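Local coordinates for extracellular ligand-binding receptor (Verminephrobacter eiseniae, PDB 4M88), which probably binds an amino acid or related small solute outside the cytoplasm and delivers it to an ABC transporter, at residues 256-259 with 260-263. Residues are numbered along the deposited sequence; the frame is centred on the assembly and turned at random.
Sequences FPDP and NDKM. With GOL (glycerol), chain D.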
loop_
_atom_site.group_PDB
_atom_site.type_symbol
_atom_site.label_atom_id
_atom_site.label_comp_id
_atom_site.label_asym_id
_atom_site.label_seq_id
_atom_site.Cartn_x
_atom_site.Cartn_y
_atom_site.Cartn_z
ATOM N N PHE A 256 -6.819 -1.028 -4.759
ATOM C CA PHE A 256 -6.714 -1.544 -6.120
ATOM C C PHE A 256 -7.817 -2.567 -6.321
ATOM O O PHE A 256 -8.347 -3.094 -5.330
ATOM C CB PHE A 256 -5.354 -2.228 -6.302
ATOM C CG PHE A 256 -4.189 -1.327 -6.056
ATOM C CD1 PHE A 256 -3.828 -0.377 -7.003
ATOM C CD2 PHE A 256 -3.456 -1.413 -4.875
ATOM C CE1 PHE A 256 -2.750 0.465 -6.790
ATOM C CE2 PHE A 256 -2.377 -0.572 -4.653
ATOM C CZ PHE A 256 -2.023 0.369 -5.616
ATOM N N PRO A 257 -8.158 -2.873 -7.590
ATOM C CA PRO A 257 -9.114 -3.963 -7.848
ATOM C C PRO A 257 -8.594 -5.261 -7.253
ATOM O O PRO A 257 -7.395 -5.394 -6.999
ATOM C CB PRO A 257 -9.135 -4.060 -9.381
ATOM C CG PRO A 257 -8.743 -2.679 -9.852
ATOM C CD PRO A 257 -7.722 -2.211 -8.837
ATOM N N ASP A 258 -9.483 -6.209 -7.001
ATOM C CA ASP A 258 -9.055 -7.433 -6.352
ATOM C C ASP A 258 -8.081 -8.187 -7.251
ATOM O O ASP A 258 -8.347 -8.358 -8.438
ATOM C CB ASP A 258 -10.261 -8.315 -6.023
ATOM C CG ASP A 258 -9.882 -9.482 -5.136
ATOM O OD1 ASP A 258 -9.375 -10.481 -5.689
ATOM O OD2 ASP A 258 -10.066 -9.380 -3.896
ATOM N N PRO A 259 -6.946 -8.638 -6.679
ATOM C CA PRO A 259 -5.892 -9.313 -7.453
ATOM C C PRO A 259 -6.316 -10.690 -7.957
ATOM O O PRO A 259 -5.668 -11.241 -8.848
ATOM C CB PRO A 259 -4.736 -9.432 -6.454
ATOM C CG PRO A 259 -5.384 -9.371 -5.094
ATOM C CD PRO A 259 -6.559 -8.434 -5.270
ATOM N N ASN A 260 -7.399 -11.231 -7.407
ATOM C CA ASN A 260 -7.839 -12.560 -7.797
ATOM C C ASN A 260 -9.141 -12.613 -8.593
ATOM O O ASN A 260 -9.592 -13.692 -8.976
ATOM C CB ASN A 260 -7.927 -13.464 -6.561
ATOM C CG ASN A 260 -6.567 -13.727 -5.957
ATOM O OD1 ASN A 260 -5.724 -14.366 -6.587
ATOM N ND2 ASN A 260 -6.337 -13.223 -4.741
ATOM N N ASP A 261 -9.740 -11.455 -8.848
ATOM C CA ASP A 261 -10.953 -11.404 -9.666
ATOM C C ASP A 261 -10.588 -11.066 -11.109
ATOM O O ASP A 261 -9.475 -10.608 -11.382
ATOM C CB ASP A 261 -11.969 -10.408 -9.095
ATOM C CG ASP A 261 -12.641 -10.917 -7.822
ATOM O OD1 ASP A 261 -12.826 -12.150 -7.691
ATOM O OD2 ASP A 261 -12.988 -10.082 -6.952
ATOM N N LYS A 262 -11.516 -11.296 -12.030
ATOM C CA LYS A 262 -11.204 -11.217 -13.453
ATOM C C LYS A 262 -12.075 -10.225 -14.212
ATOM O O LYS A 262 -12.181 -10.286 -15.435
ATOM C CB LYS A 262 -11.313 -12.603 -14.085
ATOM C CG LYS A 262 -9.970 -13.227 -14.389
ATOM C CD LYS A 262 -10.010 -14.745 -14.313
ATOM C CE LYS A 262 -9.109 -15.359 -15.379
ATOM N NZ LYS A 262 -7.801 -14.639 -15.501
HETATM N N MSE A 263 -12.683 -9.303 -13.475
HETATM C CA MSE A 263 -13.629 -8.334 -14.035
HETATM C C MSE A 263 -13.022 -7.326 -15.024
HETATM O O MSE A 263 -13.597 -7.055 -16.079
HETATM C CB MSE A 263 -14.294 -7.589 -12.876
HETATM C CG MSE A 263 -15.129 -6.387 -13.259
HETATM SE SE MSE A 263 -16.319 -5.960 -11.778
HETATM C CE MSE A 263 -17.031 -7.760 -11.502
HETATM C C1 GOL D . -8.031 -10.733 -2.055
HETATM O O1 GOL D . -8.216 -11.534 -3.200
HETATM C C2 GOL D . -6.911 -11.298 -1.178
HETATM O O2 GOL D . -6.938 -10.592 0.047
HETATM C C3 GOL D . -7.123 -12.794 -0.919
HETATM O O3 GOL D . -6.090 -13.297 -0.088
#
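Asp258 reaches over the start of a type I beta turn, Asp258 to Asp261, and its carboxylate accepts the backbone N-H of Asn260. Asp258 CB lies 3.4 Å from Asp261 OD2. Asp258 CG, between glycerol O1 (3.3 Å) and Asp261 OD2 (3.6 Å), stands anti to the backbone N (chi1 -170°), which brings OD1 to Asn260 N. The Asp258 OD1 to Asn260 N bond, 2.7 Å, makes an Asx turn; the N-H arrives on the anti side, 29° out of the carboxylate plane. The turn's own bond, Asp261 N to Asp258 O, is long and weak at 3.4 Å. Asp258 OD2 is hydrogen-bonded to the hydroxyl of C-terminal Tyr357. O1 of a glycerol, probably from the crystallisation liquor, lies 2.9 Å from both Asp258 OD1 and Asp258 OD2, weakly bound, and receives a nearly straight bond (170°) from Asn260 ND2, which also binds Tyr284 O. With an alanine here, Asn260 N is likely to lose its side-chain acceptor and Tyr357 its carboxylate mate. The turn lies in the loop between strand 250-254 of the mixed sheet and helix 265-277, whose Gln267 holds Asp258 O. With Asp261 OD2 3.8 Å from Asp258 OD1, the carboxylates should raise each other's proton affinity, which Asn260 N-H and the Tyr357 hydroxyl may partly offset.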